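Local coordinates for protein lactate dehydrogenase, adjacent gene encodes predicted malate dehydrogenase (Cryptosporidium parvum, PDB 4ND1) that probably catalyses the NAD-dependent interconversion of (S)-lactate and pyruvate, as an L-lactate dehydrogenase of the LDH/MDH superfamily, at residues 88-93 and 120-125; 148-153 and 171-176; 259-264 and 284-289. One frame throughout, in Å; residues are numbered along the deposited sequence.

Interaction 1: 88-93 and 120-125. With NAD (nicotinamide-adenine-dinucleotide), chain C; OXM (oxamic acid), chain D.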
loop_
_atom_site.group_PDB
_atom_site.type_symbol
_atom_site.label_atom_id
_atom_site.label_comp_id
_atom_site.label_asym_id
_atom_site.label_seq_id
_atom_site.Cartn_x
_atom_site.Cartn_y
_atom_site.Cartn_z
ATOM N N ASP A 88 24.627 -12.484 27.381
ATOM C CA ASP A 88 23.380 -12.342 28.146
ATOM C C ASP A 88 23.054 -10.909 28.607
ATOM O O ASP A 88 22.171 -10.716 29.443
ATOM C CB ASP A 88 23.372 -13.319 29.337
ATOM C CG ASP A 88 24.641 -13.251 30.163
ATOM O OD1 ASP A 88 25.193 -14.322 30.488
ATOM O OD2 ASP A 88 25.090 -12.130 30.484
ATOM N N ASP A 89 23.743 -9.912 28.053
ATOM C CA ASP A 89 23.424 -8.512 28.335
ATOM C C ASP A 89 23.908 -7.599 27.208
ATOM O O ASP A 89 25.058 -7.689 26.775
ATOM C CB ASP A 89 24.035 -8.075 29.670
ATOM C CG ASP A 89 23.299 -6.894 30.297
ATOM O OD1 ASP A 89 23.212 -5.820 29.664
ATOM O OD2 ASP A 89 22.806 -7.042 31.434
ATOM N N ARG A 90 23.023 -6.709 26.764
ATOM C CA ARG A 90 23.325 -5.737 25.710
ATOM C C ARG A 90 24.515 -4.838 26.058
ATOM O O ARG A 90 25.196 -4.336 25.164
ATOM C CB ARG A 90 22.105 -4.853 25.432
ATOM C CG ARG A 90 20.879 -5.573 24.877
ATOM C CD ARG A 90 19.670 -4.655 24.953
ATOM N NE ARG A 90 18.431 -5.257 24.461
ATOM C CZ ARG A 90 17.549 -5.930 25.204
ATOM N NH1 ARG A 90 17.754 -6.137 26.502
ATOM N NH2 ARG A 90 16.447 -6.413 24.640
ATOM N N SER A 91 24.747 -4.635 27.355
ATOM C CA SER A 91 25.853 -3.805 27.849
ATOM C C SER A 91 27.252 -4.338 27.535
ATOM O O SER A 91 28.221 -3.590 27.621
ATOM C CB SER A 91 25.730 -3.602 29.362
ATOM O OG SER A 91 24.735 -2.638 29.648
ATOM N N GLU A 92 27.357 -5.617 27.183
ATOM C CA GLU A 92 28.638 -6.212 26.797
ATOM C C GLU A 92 29.278 -5.517 25.589
ATOM O O GLU A 92 30.482 -5.621 25.383
ATOM C CB GLU A 92 28.460 -7.699 26.481
ATOM C CG GLU A 92 28.096 -8.556 27.680
ATOM C CD GLU A 92 27.518 -9.898 27.277
ATOM O OE1 GLU A 92 26.626 -10.406 27.994
ATOM O OE2 GLU A 92 27.942 -10.440 26.233
ATOM N N LEU A 93 28.467 -4.823 24.795
ATOM C CA LEU A 93 28.936 -4.109 23.610
ATOM C C LEU A 93 29.292 -2.652 23.895
ATOM O O LEU A 93 29.711 -1.936 22.987
ATOM C CB LEU A 93 27.847 -4.132 22.530
ATOM C CG LEU A 93 27.260 -5.491 22.142
ATOM C CD1 LEU A 93 25.976 -5.303 21.346
ATOM C CD2 LEU A 93 28.277 -6.308 21.356
ATOM N N ILE A 120 20.148 2.759 16.857
ATOM C CA ILE A 120 19.697 1.389 17.115
ATOM C C ILE A 120 20.762 0.598 17.882
ATOM O O ILE A 120 20.430 -0.193 18.759
ATOM C CB ILE A 120 19.324 0.660 15.805
ATOM C CG1 ILE A 120 18.198 1.422 15.093
ATOM C CG2 ILE A 120 18.916 -0.786 16.082
ATOM C CD1 ILE A 120 17.721 0.789 13.807
ATOM N N THR A 121 22.033 0.816 17.534
ATOM C CA THR A 121 23.185 0.230 18.221
ATOM C C THR A 121 22.992 0.111 19.734
ATOM O O THR A 121 22.627 1.074 20.396
ATOM C CB THR A 121 24.447 1.084 17.963
ATOM O OG1 THR A 121 24.581 1.338 16.559
ATOM C CG2 THR A 121 25.700 0.390 18.478
ATOM N N ASN A 122 23.248 -1.077 20.268
ATOM C CA ASN A 122 23.185 -1.313 21.711
ATOM C C ASN A 122 24.518 -1.012 22.406
ATOM O O ASN A 122 25.557 -0.983 21.747
ATOM C CB ASN A 122 22.769 -2.761 21.992
ATOM C CG ASN A 122 21.263 -2.928 22.084
ATOM O OD1 ASN A 122 20.567 -2.077 22.638
ATOM N ND2 ASN A 122 20.755 -4.033 21.555
ATOM N N PRO A 123 24.493 -0.760 23.734
ATOM C CA PRO A 123 23.308 -0.663 24.603
ATOM C C PRO A 123 22.541 0.625 24.325
ATOM O O PRO A 123 23.035 1.723 24.606
ATOM C CB PRO A 123 23.901 -0.660 26.016
ATOM C CG PRO A 123 25.269 -0.097 25.845
ATOM C CD PRO A 123 25.741 -0.536 24.487
ATOM N N LEU A 124 21.334 0.468 23.786
ATOM C CA LEU A 124 20.601 1.541 23.109
ATOM C C LEU A 124 20.618 2.898 23.808
ATOM O O LEU A 124 21.108 3.880 23.239
ATOM C CB LEU A 124 19.147 1.099 22.866
ATOM C CG LEU A 124 18.206 1.986 22.044
ATOM C CD1 LEU A 124 17.587 3.122 22.854
ATOM C CD2 LEU A 124 18.900 2.523 20.802
ATOM N N ASP A 125 20.084 2.961 25.024
ATOM C CA ASP A 125 19.849 4.255 25.682
ATOM C C ASP A 125 21.148 5.013 25.959
ATOM O O ASP A 125 21.222 6.230 25.761
ATOM C CB ASP A 125 19.048 4.078 26.974
ATOM C CG ASP A 125 17.712 3.406 26.739
ATOM O OD1 ASP A 125 16.696 4.115 26.571
ATOM O OD2 ASP A 125 17.688 2.163 26.695
HETATM P PA NAD C . 25.271 -6.899 12.391
HETATM O O1A NAD C . 24.419 -7.760 11.505
HETATM O O2A NAD C . 26.521 -7.460 13.020
HETATM O O5B NAD C . 25.631 -5.560 11.602
HETATM C C5B NAD C . 26.529 -4.600 12.140
HETATM C C4B NAD C . 27.188 -3.915 10.956
HETATM O O4B NAD C . 27.916 -2.775 11.401
HETATM C C3B NAD C . 28.178 -4.822 10.230
HETATM O O3B NAD C . 27.821 -4.934 8.851
HETATM C C2B NAD C . 29.522 -4.135 10.380
HETATM O O2B NAD C . 30.343 -4.250 9.215
HETATM C C1B NAD C . 29.108 -2.696 10.619
HETATM N N9A NAD C . 30.129 -1.864 11.285
HETATM C C8A NAD C . 31.044 -2.225 12.205
HETATM N N7A NAD C . 31.792 -1.148 12.561
HETATM C C5A NAD C . 31.350 -0.086 11.867
HETATM C C6A NAD C . 31.685 1.350 11.758
HETATM N N6A NAD C . 32.686 1.893 12.489
HETATM N N1A NAD C . 30.958 2.105 10.903
HETATM C C2A NAD C . 29.960 1.598 10.158
HETATM N N3A NAD C . 29.609 0.301 10.210
HETATM C C4A NAD C . 30.252 -0.567 11.028
HETATM O O3 NAD C . 24.391 -6.304 13.603
HETATM P PN NAD C . 22.790 -6.137 13.561
HETATM O O1N NAD C . 22.165 -7.500 13.738
HETATM O O2N NAD C . 22.393 -5.298 12.379
HETATM O O5D NAD C . 22.537 -5.254 14.878
HETATM C C5D NAD C . 23.016 -3.916 14.896
HETATM C C4D NAD C . 22.949 -3.356 16.309
HETATM O O4D NAD C . 21.581 -3.184 16.689
HETATM C C3D NAD C . 23.574 -4.274 17.352
HETATM O O3D NAD C . 24.396 -3.499 18.220
HETATM C C2D NAD C . 22.395 -4.851 18.111
HETATM O O2D NAD C . 22.706 -5.137 19.474
HETATM C C1D NAD C . 21.390 -3.718 18.001
HETATM N N1N NAD C . 19.971 -4.043 18.180
HETATM C C2N NAD C . 19.217 -3.109 18.777
HETATM C C3N NAD C . 17.857 -3.299 18.989
HETATM C C7N NAD C . 17.017 -2.243 19.651
HETATM O O7N NAD C . 15.871 -2.523 19.955
HETATM N N7N NAD C . 17.487 -1.012 19.882
HETATM C C4N NAD C . 17.277 -4.488 18.553
HETATM C C5N NAD C . 18.071 -5.446 17.928
HETATM C C6N NAD C . 19.426 -5.196 17.749
HETATM C C1 OXM D . 17.798 -6.563 21.149
HETATM N N1 OXM D . 18.667 -7.494 20.770
HETATM O O1 OXM D . 18.150 -5.481 21.583
HETATM C C2 OXM D . 16.381 -6.866 21.019
HETATM O O2 OXM D . 16.043 -7.771 20.223
HETATM O O3 OXM D . 15.554 -6.224 21.708
#
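The methylenes of Arg90 lie across the amide of Asn122, with CD 3.6 Å from OD1 of Asn122, and the guanidinium and amide planes stand 74° apart; such van der Waals contacts are what joins the two segments directly. Farther along the chain, CB of Pro123, which follows a cis peptide bond, rests 4.1 Å from CA of Ser91, while Leu93 CD1 meets Asn122 CB and also borders the nicotinamide ribose of NAD.

Polar bonds run through the ligands. Oxamate O1 is gripped twice: by NE of Arg90 at 2.9 Å and by ND2 of Asn122 at 3.0 Å. Arg90 CG lies anti to the carbonyl carbon (chi1 -64°) and the chain is extended from there to NE, which carries the head to the inhibitor, where NH2 donates to the carboxylate oxygen O3. This is the substrate end of a Rossmann-type NAD-binding domain; Arg90 and Asn122 also bind lactate and pyruvate, and Arg90 touches His177, the probable proton acceptor.

Asn122 ND2 donates in addition to ribose O2D of NAD at 3.1 Å, so one amide nitrogen bridges cofactor and oxamate. The flip of that amide is fixed by an Asx turn: OD1 accepts from N of Leu124 on an in-plane lone pair at 2.9 Å. Ile120 O receives the carboxamide N7N of NAD (3.3 Å, 171°), which helps to set the rotation of the carboxamide.

Interaction 2: 148-153 and 171-176. With OXM (oxamic acid), chain D.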
loop_
_atom_site.group_PDB
_atom_site.type_symbol
_atom_site.label_atom_id
_atom_site.label_comp_id
_atom_site.label_asym_id
_atom_site.label_seq_id
_atom_site.Cartn_x
_atom_site.Cartn_y
_atom_site.Cartn_z
ATOM N N VAL A 148 9.350 1.207 20.283
ATOM C CA VAL A 148 8.505 0.662 19.218
ATOM C C VAL A 148 8.656 -0.861 19.131
ATOM O O VAL A 148 7.674 -1.574 18.940
ATOM C CB VAL A 148 8.809 1.323 17.851
ATOM C CG1 VAL A 148 8.113 0.589 16.714
ATOM C CG2 VAL A 148 8.367 2.777 17.862
ATOM N N LEU A 149 9.882 -1.353 19.283
ATOM C CA LEU A 149 10.130 -2.798 19.284
ATOM C C LEU A 149 9.586 -3.470 20.543
ATOM O O LEU A 149 8.905 -4.493 20.468
ATOM C CB LEU A 149 11.629 -3.084 19.162
ATOM C CG LEU A 149 12.043 -4.559 19.160
ATOM C CD1 LEU A 149 11.358 -5.322 18.036
ATOM C CD2 LEU A 149 13.554 -4.668 19.048
ATOM N N ASP A 150 9.907 -2.899 21.698
ATOM C CA ASP A 150 9.470 -3.449 22.981
ATOM C C ASP A 150 7.947 -3.417 23.114
ATOM O O ASP A 150 7.335 -4.403 23.524
ATOM C CB ASP A 150 10.124 -2.687 24.141
ATOM C CG ASP A 150 11.637 -2.905 24.212
ATOM O OD1 ASP A 150 12.116 -4.006 23.870
ATOM O OD2 ASP A 150 12.354 -1.974 24.634
ATOM N N SER A 151 7.339 -2.296 22.745
ATOM C CA SER A 151 5.886 -2.166 22.821
ATOM C C SER A 151 5.191 -3.061 21.806
ATOM O O SER A 151 4.149 -3.633 22.107
ATOM C CB SER A 151 5.449 -0.718 22.629
ATOM O OG SER A 151 6.096 0.119 23.566
ATOM N N SER A 152 5.769 -3.192 20.612
ATOM C CA SER A 152 5.201 -4.067 19.591
ATOM C C SER A 152 5.155 -5.506 20.084
ATOM O O SER A 152 4.165 -6.213 19.868
ATOM C CB SER A 152 5.992 -3.986 18.286
ATOM O OG SER A 152 5.815 -2.726 17.664
ATOM N N ARG A 153 6.230 -5.932 20.744
ATOM C CA ARG A 153 6.285 -7.261 21.346
ATOM C C ARG A 153 5.241 -7.387 22.452
ATOM O O ARG A 153 4.505 -8.370 22.516
ATOM C CB ARG A 153 7.681 -7.535 21.906
ATOM C CG ARG A 153 8.729 -7.750 20.832
ATOM C CD ARG A 153 10.135 -7.635 21.385
ATOM N NE ARG A 153 11.125 -8.109 20.424
ATOM C CZ ARG A 153 12.442 -7.972 20.558
ATOM N NH1 ARG A 153 12.961 -7.367 21.623
ATOM N NH2 ARG A 153 13.248 -8.441 19.606
ATOM N N ALA A 171 -0.691 -0.528 24.116
ATOM C CA ALA A 171 0.214 -0.947 25.184
ATOM C C ALA A 171 1.607 -0.354 24.986
ATOM O O ALA A 171 2.158 -0.407 23.882
ATOM C CB ALA A 171 0.292 -2.463 25.242
ATOM N N ASN A 172 2.168 0.196 26.061
ATOM C CA ASN A 172 3.468 0.854 26.021
ATOM C C ASN A 172 4.512 0.135 26.867
ATOM O O ASN A 172 4.191 -0.458 27.896
ATOM C CB ASN A 172 3.337 2.297 26.518
ATOM C CG ASN A 172 2.731 3.220 25.480
ATOM O OD1 ASN A 172 3.317 3.452 24.419
ATOM N ND2 ASN A 172 1.556 3.760 25.777
ATOM N N VAL A 173 5.762 0.186 26.411
ATOM C CA VAL A 173 6.914 -0.151 27.240
ATOM C C VAL A 173 7.762 1.113 27.347
ATOM O O VAL A 173 8.004 1.781 26.343
ATOM C CB VAL A 173 7.756 -1.296 26.644
ATOM C CG1 VAL A 173 8.954 -1.597 27.532
ATOM C CG2 VAL A 173 6.915 -2.549 26.465
ATOM N N ILE A 174 8.185 1.445 28.566
ATOM C CA ILE A 174 8.973 2.655 28.825
ATOM C C ILE A 174 10.241 2.302 29.598
ATOM O O ILE A 174 10.441 1.153 29.980
ATOM C CB ILE A 174 8.160 3.713 29.606
ATOM C CG1 ILE A 174 7.659 3.146 30.938
ATOM C CG2 ILE A 174 6.992 4.209 28.765
ATOM C CD1 ILE A 174 7.006 4.181 31.824
ATOM N N GLY A 175 11.092 3.297 29.824
ATOM C CA GLY A 175 12.373 3.075 30.491
ATOM C C GLY A 175 13.430 2.581 29.521
ATOM O O GLY A 175 13.244 2.630 28.300
ATOM N N GLY A 176 14.543 2.104 30.067
ATOM C CA GLY A 176 15.691 1.697 29.258
ATOM C C GLY A 176 15.468 0.385 28.534
ATOM O O GLY A 176 14.744 -0.483 29.016
HETATM C C1 OXM D . 17.798 -6.563 21.149
HETATM N N1 OXM D . 18.667 -7.494 20.770
HETATM O O1 OXM D . 18.150 -5.481 21.583
HETATM C C2 OXM D . 16.381 -6.866 21.019
HETATM O O2 OXM D . 16.043 -7.771 20.223
HETATM O O3 OXM D . 15.554 -6.224 21.708
HETATM O O HOH W 1 12.244 0.236 26.436
#
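Ser151 OG has two partners: it accepts from the backbone N of Val173 at 2.9 Å (N-H...O angle 153°) and is hydrogen-bonded to Gly147 O, one turn back in its own helix. With OG anti to the carbonyl carbon (chi1 -56°), the hydroxyl lies beside the serine's backbone N and can serve both partners, tying the helix to strand 169-174. CB of the same serine sits 3.5 Å from Ala171 O.

Beside this bond Val173 leans on the helix backbone: its CG2 lies 3.5 Å from Asp150 O, and its CB and CG1 rest against the Asp150 methylene. The Asp150 carboxylate extends beyond this apolar patch, where OD2 is hydrogen-bonded to ND1 of His177. A water 2.9 Å from OD2 of Asp150 also lies 3.2 Å from Gly175 O.

Arg153, on the same helix, presents its guanidinium to oxamate, NH1 giving to O3 at 2.8 Å and NH2 to O2 at 2.9 Å. Leu149 CG covers one face of that guanidinium, over its centre. The paired arginine-carboxylate clasp, next to an aspartate bonded to the probable proton-accepting histidine, is the classic substrate site of lactate and malate dehydrogenases.

Interaction 3: 259-264 and 284-289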
loop_
_atom_site.group_PDB
_atom_site.type_symbol
_atom_site.label_atom_id
_atom_site.label_comp_id
_atom_site.label_asym_id
_atom_site.label_seq_id
_atom_site.Cartn_x
_atom_site.Cartn_y
_atom_site.Cartn_z
ATOM N N ALA A 259 14.339 9.146 24.243
ATOM C CA ALA A 259 14.397 10.583 23.997
ATOM C C ALA A 259 14.859 11.307 25.257
ATOM O O ALA A 259 14.743 10.772 26.359
ATOM C CB ALA A 259 13.026 11.090 23.571
ATOM N N PHE A 260 15.379 12.520 25.091
ATOM C CA PHE A 260 15.893 13.291 26.224
ATOM C C PHE A 260 14.741 13.831 27.080
ATOM O O PHE A 260 14.102 14.822 26.729
ATOM C CB PHE A 260 16.797 14.431 25.745
ATOM C CG PHE A 260 17.570 15.095 26.853
ATOM C CD1 PHE A 260 17.233 16.368 27.290
ATOM C CD2 PHE A 260 18.630 14.438 27.465
ATOM C CE1 PHE A 260 17.944 16.978 28.314
ATOM C CE2 PHE A 260 19.345 15.040 28.490
ATOM C CZ PHE A 260 18.999 16.311 28.916
ATOM N N CYS A 261 14.486 13.155 28.196
ATOM C CA CYS A 261 13.388 13.495 29.091
ATOM C C CYS A 261 13.915 14.369 30.224
ATOM O O CYS A 261 14.767 13.932 30.997
ATOM C CB CYS A 261 12.760 12.217 29.648
ATOM S SG CYS A 261 11.230 12.480 30.572
ATOM N N SER A 262 13.420 15.602 30.315
ATOM C CA SER A 262 13.905 16.550 31.329
ATOM C C SER A 262 12.828 17.091 32.282
ATOM O O SER A 262 13.146 17.448 33.415
ATOM C CB SER A 262 14.655 17.712 30.663
ATOM O OG SER A 262 13.782 18.544 29.927
ATOM N N ASN A 263 11.574 17.160 31.842
ATOM C CA ASN A 263 10.501 17.709 32.683
ATOM C C ASN A 263 9.311 16.756 32.840
ATOM O O ASN A 263 8.172 17.194 33.000
ATOM C CB ASN A 263 10.031 19.055 32.113
ATOM C CG ASN A 263 11.151 20.084 32.035
ATOM O OD1 ASN A 263 12.038 20.122 32.888
ATOM N ND2 ASN A 263 11.107 20.929 31.010
ATOM N N HIS A 264 9.582 15.454 32.791
ATOM C CA HIS A 264 8.541 14.434 32.921
ATOM C C HIS A 264 9.086 13.229 33.672
ATOM O O HIS A 264 10.302 13.059 33.786
ATOM C CB HIS A 264 8.028 13.978 31.545
ATOM C CG HIS A 264 7.674 15.099 30.620
ATOM N ND1 HIS A 264 6.388 15.579 30.492
ATOM C CD2 HIS A 264 8.434 15.829 29.770
ATOM C CE1 HIS A 264 6.372 16.561 29.607
ATOM N NE2 HIS A 264 7.602 16.734 29.157
ATOM N N GLU A 284 9.068 16.156 19.231
ATOM C CA GLU A 284 8.425 17.451 19.434
ATOM C C GLU A 284 7.775 17.583 20.813
ATOM O O GLU A 284 7.516 18.694 21.261
ATOM C CB GLU A 284 7.394 17.704 18.326
ATOM C CG GLU A 284 7.962 17.504 16.927
ATOM C CD GLU A 284 7.014 17.895 15.814
ATOM O OE1 GLU A 284 7.488 18.040 14.668
ATOM O OE2 GLU A 284 5.804 18.054 16.072
ATOM N N ASP A 285 7.511 16.457 21.474
ATOM C CA ASP A 285 6.895 16.466 22.800
ATOM C C ASP A 285 7.025 15.096 23.468
ATOM O O ASP A 285 7.350 14.106 22.807
ATOM C CB ASP A 285 5.412 16.854 22.691
ATOM C CG ASP A 285 4.900 17.590 23.920
ATOM O OD1 ASP A 285 5.381 17.313 25.042
ATOM O OD2 ASP A 285 4.006 18.449 23.761
ATOM N N ILE A 286 6.786 15.053 24.778
ATOM C CA ILE A 286 6.734 13.801 25.527
ATOM C C ILE A 286 5.416 13.728 26.292
ATOM O O ILE A 286 4.994 14.708 26.909
ATOM C CB ILE A 286 7.923 13.667 26.507
ATOM C CG1 ILE A 286 9.238 13.533 25.729
ATOM C CG2 ILE A 286 7.736 12.466 27.432
ATOM C CD1 ILE A 286 10.479 13.660 26.585
ATOM N N LEU A 287 4.769 12.565 26.236
ATOM C CA LEU A 287 3.509 12.338 26.934
ATOM C C LEU A 287 3.776 11.676 28.273
ATOM O O LEU A 287 4.699 10.867 28.400
ATOM C CB LEU A 287 2.579 11.447 26.108
ATOM C CG LEU A 287 2.152 11.971 24.736
ATOM C CD1 LEU A 287 1.220 10.972 24.069
ATOM C CD2 LEU A 287 1.486 13.335 24.848
ATOM N N GLU A 288 2.957 12.016 29.263
ATOM C CA GLU A 288 3.109 11.469 30.604
ATOM C C GLU A 288 1.995 10.480 30.912
ATOM O O GLU A 288 0.834 10.859 31.054
ATOM C CB GLU A 288 3.125 12.592 31.637
ATOM C CG GLU A 288 3.577 12.134 33.013
ATOM C CD GLU A 288 4.189 13.253 33.829
ATOM O OE1 GLU A 288 3.651 14.385 33.792
ATOM O OE2 GLU A 288 5.211 12.997 34.502
ATOM N N LEU A 289 2.364 9.208 31.004
ATOM C CA LEU A 289 1.423 8.148 31.331
ATOM C C LEU A 289 1.058 8.214 32.808
ATOM O O LEU A 289 1.824 8.730 33.625
ATOM C CB LEU A 289 2.034 6.776 31.025
ATOM C CG LEU A 289 2.344 6.451 29.560
ATOM C CD1 LEU A 289 3.291 5.264 29.474
ATOM C CD2 LEU A 289 1.066 6.171 28.782
#
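Ile286 lies over one face of the His264 imidazole in a CH-pi contact: its CB is 4.2 Å from the ring centroid, 21° off the normal and displaced toward the CD2 rim. CG2 of Ile286 reaches the same ring near CG. The His264 ring has CG anti to the carbonyl carbon (chi1 -49°), which turns it over the isoleucine, and its CE1 comes 3.6 Å from Ile286 O.

Apolar packing continues along the other branch. CD1 of Ile286 extends to the end of strand 253-261, touching CA of Cys261 at 3.8 Å and CB of Cys261 at 4.1 Å, as well as the carbonyl O of Phe260. Strand 270-279 lies between these two edge strands in a three-stranded antiparallel sheet, so the isoleucine spans from one edge to the other, past Val274.

The polar part is looser. Glu288 brings OE2 to 4.0 Å from CA of His264, and this oxygen is hydrogen-bonded to the backbone N of Tyr265. His264 ND1 and Glu288 OE1 are 4.5 Å apart, with Asp285 OD1 4.7 Å from NE2 of His264. The contact thus rests mainly on dispersion, of Ile286 with the imidazole and with the end of strand 253-261, while the two nearby carboxylates might raise the histidine's affinity for a proton.

From the N terminus the three contacts follow one another in series, with no nesting or crossing. Interaction 1 closes a loop through helix 94-111 and strand 116-119 within the NAD-binding domain. Interaction 2 closes a short loop that runs out along the rest of helix 147-162 and back on strand 169-174; interaction 3 closes one containing strand 270-279, bringing together the two edge strands of its sheet, both in the C-terminal alpha/beta domain. Interactions 1 and 2 meet at the oxamate, held from two domains, and touch directly where Asp125 packs on Gly176. Interaction 3 lies away from the site but reaches interaction 2 through Leu289, whose methyls pack on Asn172 and Ile174; it does not touch interaction 1.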